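Local coordinates for protein SnoN,Epimerase SnoN (Streptomyces nogalater, PDB 5EP9) that is an iron- and 2-oxoglutarate-dependent epimerase of nogalamycin biosynthesis, with a fold of the phytanoyl-CoA dioxygenase family, at residues G50-A54 with G55-E59; R251-I255 with A256-D260. One frame throughout, in Å; residues are numbered along the deposited sequence.

Contact 1: G50-A54 with G55-E59; sequences GVLDA and GEVAE
D53 and E56 reach across to each other's backbone, and their torsions explain how. CG of D53 sits between its own backbone N and carbonyl carbon (chi1 70°), which folds the carboxylate back over the start of the helix. CG of E56 lies anti to its carbonyl carbon, beside the backbone N (chi1 -69°), and the extended chain beyond carries OE1 back to D53 N. OD1 of D53, met nearly along its C-O axis, accepts from E56 N at 2.9 Å; in return D53 N donates a hydrogen bond to E56 OE1 on that oxygen's anti lone pair, also at 2.9 Å. Both bonds are nearly straight, and together they form a capping box with D53 as N-cap.

The two side chains cross at about a right angle, and D53 OD1 comes within 3.7 Å of E56 OE1. That closeness of like charges is probably eased by the N-H donors at the helix start and by a water that donates to E56 OE1 and to V51 O, each at 2.6 Å. OE2 of E56 is hydrogen-bonded to NE2 of H103. Cutting E56 back to an alanine removes the acceptor for D53 N and the mate of H103, and the incoming loop would probably be held less firmly.

Behind the box, L52 CB packs on V57 CG2 at 3.8 Å, while V57 N to D53 O (3.0 Å) and A58 N to A54 O carry the helical bonding onward.

Both segments lie in the 14-202 part of the construct, where the chain leaves strand 45-48 and enters helix 54-70. V51 packs on helix 104-114, H103 just precedes that helix, and L52 pairs by backbone with G214 of the 203-305 part, shortly before strand 216-220.

Contact 2: R251-I255 with A256-D260; sequences RPTGI and AFLDD
The carboxylate of D259 is the flat group at the centre of this turn, and T253, G254, P252 and I255 surround it. Over one face stands the carbonyl oxygen of I255, 3.2 Å from D259 CG; on the opposite face lies the ring carbon P252 CB, 3.4 Å from D259 OD2. At the edge, G254 N uses the syn lone pair of D259 OD2 at 2.7 Å.

T253 grips the other oxygen twice, from opposite faces. Its backbone N meets D259 OD1 on the syn side, 27° out of the carboxylate plane, at 2.8 Å. The hydroxyl OG1 of T253 donates to D259 OD1 at 2.6 Å, from the face where the I255 carbonyl stands. Three donors thus hold the carboxylate and should fix its rotation; they probably also offset the approach of that carbonyl. OG1 of T253 lies between its backbone N and carbonyl carbon (chi1 62°), where it can donate to D259 OD1 and accept from I255 N, the latter at 2.9 Å. G254, between them, has a positive phi that would jam a side chain against the preceding carbonyl.

I255 O also receives D259 N, nearly in line with the carbonyl, and a weak bond from L258 N. The apolar partners are I255 and L258, which run side by side the same way, CB of I255 3.8 Å from CD1 of L258.

Both segments belong to the 203-305 part of the construct. L258 also packs on A147 of the 14-202 part, and its side chain is about 11 Å from the bound iron. The motif is an ST turn, T253 OG1 taking the N-H two residues on, leading into the single-turn helix 256-259 and tied to that helix's last residue, D259.

In the fold
Both contacts are local: in each, a loop enters a helix and a carboxylate captures backbone N-H groups. Contact 1 is partly buried, with V51 and L52 on its inner side and one charged side chain tied to H103; contact 2 is a surface contact with no buried residue among those that touch. They hold different elements: 50-59 carries the chain from a loop into the long helix 54-70, whereas 251-260 shapes a single helical turn after strand 236-245. In contact 1 two acids at the helix start each accept from the other's backbone N-H; in contact 2 one acid near the helix end gathers the loop, helped by a hydroxyl. Their centres lie 34 Å apart, on opposite sides of the chain's centre.

Contact 1: G50-A54 with G55-E59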
loop_
_atom_site.group_PDB
_atom_site.type_symbol
_atom_site.label_atom_id
_atom_site.label_comp_id
_atom_site.label_asym_id
_atom_site.label_seq_id
_atom_site.Cartn_x
_atom_site.Cartn_y
_atom_site.Cartn_z
ATOM N N GLY A 50 -7.058 -5.579 -13.828
ATOM C CA GLY A 50 -6.888 -4.734 -15.014
ATOM C C GLY A 50 -7.130 -3.260 -14.693
ATOM O O GLY A 50 -7.771 -2.566 -15.384
ATOM N N VAL A 51 -6.608 -2.826 -13.563
ATOM C CA VAL A 51 -6.743 -1.429 -13.213
ATOM C C VAL A 51 -5.814 -0.547 -14.125
ATOM O O VAL A 51 -6.145 0.578 -14.428
ATOM C CB VAL A 51 -6.576 -1.257 -11.717
ATOM C CG1 VAL A 51 -5.133 -1.118 -11.297
ATOM C CG2 VAL A 51 -7.282 -0.053 -11.303
ATOM N N LEU A 52 -4.665 -1.081 -14.497
ATOM C CA LEU A 52 -3.787 -0.511 -15.482
ATOM C C LEU A 52 -3.864 -1.264 -16.777
ATOM O O LEU A 52 -4.002 -2.501 -16.793
ATOM C CB LEU A 52 -2.329 -0.586 -15.023
ATOM C CG LEU A 52 -1.950 0.135 -13.743
ATOM C CD1 LEU A 52 -0.444 -0.019 -13.448
ATOM C CD2 LEU A 52 -2.340 1.614 -13.801
ATOM N N ASP A 53 -3.819 -0.525 -17.886
ATOM C CA ASP A 53 -3.780 -1.209 -19.168
ATOM C C ASP A 53 -2.360 -1.722 -19.451
ATOM O O ASP A 53 -1.456 -1.433 -18.668
ATOM C CB ASP A 53 -4.438 -0.363 -20.272
ATOM C CG ASP A 53 -3.628 0.879 -20.635
ATOM O OD1 ASP A 53 -2.379 0.869 -20.551
ATOM O OD2 ASP A 53 -4.322 1.815 -21.125
ATOM N N ALA A 54 -2.151 -2.379 -20.598
ATOM C CA ALA A 54 -0.851 -3.007 -20.877
ATOM C C ALA A 54 0.275 -1.914 -21.085
ATOM O O ALA A 54 1.409 -2.121 -20.639
ATOM C CB ALA A 54 -0.947 -3.875 -22.130
ATOM N N GLY A 55 -0.067 -0.849 -21.785
ATOM C CA GLY A 55 0.889 0.242 -21.961
ATOM C C GLY A 55 1.340 0.916 -20.656
ATOM O O GLY A 55 2.527 1.263 -20.463
ATOM N N GLU A 56 0.377 1.100 -19.778
ATOM C CA GLU A 56 0.650 1.686 -18.469
ATOM C C GLU A 56 1.511 0.812 -17.674
ATOM O O GLU A 56 2.483 1.271 -17.043
ATOM C CB GLU A 56 -0.617 1.930 -17.726
ATOM C CG GLU A 56 -1.458 3.057 -18.343
ATOM C CD GLU A 56 -2.776 3.241 -17.557
ATOM O OE1 GLU A 56 -3.554 2.278 -17.351
ATOM O OE2 GLU A 56 -3.086 4.397 -17.266
ATOM N N VAL A 57 1.167 -0.487 -17.658
ATOM C CA VAL A 57 2.034 -1.412 -16.981
ATOM C C VAL A 57 3.515 -1.281 -17.508
ATOM O O VAL A 57 4.494 -1.170 -16.786
ATOM C CB VAL A 57 1.512 -2.853 -17.097
ATOM C CG1 VAL A 57 2.583 -3.800 -16.628
ATOM C CG2 VAL A 57 0.262 -3.038 -16.254
ATOM N N ALA A 58 3.665 -1.359 -18.794
ATOM C CA ALA A 58 5.053 -1.285 -19.437
ATOM C C ALA A 58 5.820 0.034 -19.161
ATOM O O ALA A 58 7.004 -0.005 -18.729
ATOM C CB ALA A 58 5.001 -1.431 -20.896
ATOM N N GLU A 59 5.088 1.109 -19.191
ATOM C CA GLU A 59 5.621 2.365 -18.606
ATOM C C GLU A 59 6.053 2.384 -17.077
ATOM O O GLU A 59 7.226 2.711 -16.739
ATOM C CB GLU A 59 4.610 3.424 -18.750
ATOM C CG GLU A 59 5.310 4.788 -18.591
ATOM C CD GLU A 59 4.411 6.014 -18.744
ATOM O OE1 GLU A 59 3.166 5.870 -18.933
ATOM O OE2 GLU A 59 5.003 7.124 -18.582
HETATM O O HOH W 1 -5.958 2.308 -16.371
#

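Contact 2: R251-I255 with A256-D260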
loop_
_atom_site.group_PDB
_atom_site.type_symbol
_atom_site.label_atom_id
_atom_site.label_comp_id
_atom_site.label_asym_id
_atom_site.label_seq_id
_atom_site.Cartn_x
_atom_site.Cartn_y
_atom_site.Cartn_z
ATOM N N ARG A 251 0.404 12.642 13.532
ATOM C CA ARG A 251 0.372 11.993 14.841
ATOM C C ARG A 251 1.547 11.063 15.006
ATOM O O ARG A 251 1.520 9.968 14.466
ATOM C CB ARG A 251 -0.956 11.206 15.029
ATOM C CG ARG A 251 -1.198 10.806 16.501
ATOM C CD ARG A 251 -2.472 10.003 16.750
ATOM N NE ARG A 251 -2.496 8.788 15.982
ATOM C CZ ARG A 251 -3.585 8.028 15.761
ATOM N NH1 ARG A 251 -4.780 8.356 16.259
ATOM N NH2 ARG A 251 -3.469 6.892 15.068
ATOM N N PRO A 252 2.590 11.465 15.736
ATOM C CA PRO A 252 3.763 10.602 15.822
ATOM C C PRO A 252 3.471 9.225 16.459
ATOM O O PRO A 252 2.680 9.123 17.359
ATOM C CB PRO A 252 4.727 11.362 16.719
ATOM C CG PRO A 252 4.179 12.714 16.928
ATOM C CD PRO A 252 2.726 12.653 16.567
ATOM N N THR A 253 4.031 8.197 15.875
ATOM C CA THR A 253 3.994 6.842 16.454
ATOM C C THR A 253 4.956 6.718 17.605
ATOM O O THR A 253 4.814 5.850 18.431
ATOM C CB THR A 253 4.450 5.773 15.468
ATOM O OG1 THR A 253 5.827 6.028 15.098
ATOM C CG2 THR A 253 3.632 5.806 14.215
ATOM N N GLY A 254 5.932 7.612 17.688
ATOM C CA GLY A 254 7.022 7.521 18.678
ATOM C C GLY A 254 8.208 6.714 18.170
ATOM O O GLY A 254 9.218 6.602 18.837
ATOM N N ILE A 255 8.065 6.114 17.003
ATOM C CA ILE A 255 9.181 5.469 16.316
ATOM C C ILE A 255 9.794 6.473 15.340
ATOM O O ILE A 255 9.187 6.780 14.318
ATOM C CB ILE A 255 8.723 4.254 15.491
ATOM C CG1 ILE A 255 7.834 3.282 16.296
ATOM C CG2 ILE A 255 9.922 3.529 14.893
ATOM C CD1 ILE A 255 8.453 2.791 17.587
ATOM N N ALA A 256 11.017 6.880 15.609
ATOM C CA ALA A 256 11.749 7.897 14.809
ATOM C C ALA A 256 11.699 7.640 13.310
ATOM O O ALA A 256 11.334 8.497 12.534
ATOM C CB ALA A 256 13.193 7.985 15.283
ATOM N N PHE A 257 12.012 6.423 12.929
ATOM C CA PHE A 257 12.053 6.005 11.535
ATOM C C PHE A 257 10.706 6.196 10.798
ATOM O O PHE A 257 10.662 6.589 9.641
ATOM C CB PHE A 257 12.489 4.512 11.513
ATOM C CG PHE A 257 12.450 3.838 10.148
ATOM C CD1 PHE A 257 13.410 4.202 9.136
ATOM C CD2 PHE A 257 11.481 2.834 9.843
ATOM C CE1 PHE A 257 13.394 3.588 7.870
ATOM C CE2 PHE A 257 11.445 2.242 8.559
ATOM C CZ PHE A 257 12.413 2.605 7.584
ATOM N N LEU A 258 9.608 5.935 11.476
ATOM C CA LEU A 258 8.249 6.119 10.883
ATOM C C LEU A 258 7.726 7.567 10.962
ATOM O O LEU A 258 6.950 8.023 10.161
ATOM C CB LEU A 258 7.289 5.241 11.605
ATOM C CG LEU A 258 7.634 3.754 11.446
ATOM C CD1 LEU A 258 6.837 2.911 12.445
ATOM C CD2 LEU A 258 7.474 3.257 10.021
ATOM N N ASP A 259 8.213 8.313 11.931
ATOM C CA ASP A 259 7.718 9.680 12.190
ATOM C C ASP A 259 8.340 10.741 11.302
ATOM O O ASP A 259 7.780 11.791 11.143
ATOM C CB ASP A 259 7.884 9.998 13.672
ATOM C CG ASP A 259 6.975 9.124 14.540
ATOM O OD1 ASP A 259 6.125 8.400 13.975
ATOM O OD2 ASP A 259 7.080 9.163 15.761
ATOM N N ASP A 260 9.506 10.437 10.753
ATOM C CA ASP A 260 10.348 11.394 9.996
ATOM C C ASP A 260 9.903 11.374 8.559
ATOM O O ASP A 260 10.128 10.425 7.874
ATOM C CB ASP A 260 11.811 10.987 10.100
ATOM C CG ASP A 260 12.742 11.913 9.386
ATOM O OD1 ASP A 260 12.607 13.150 9.514
ATOM O OD2 ASP A 260 13.681 11.405 8.712
#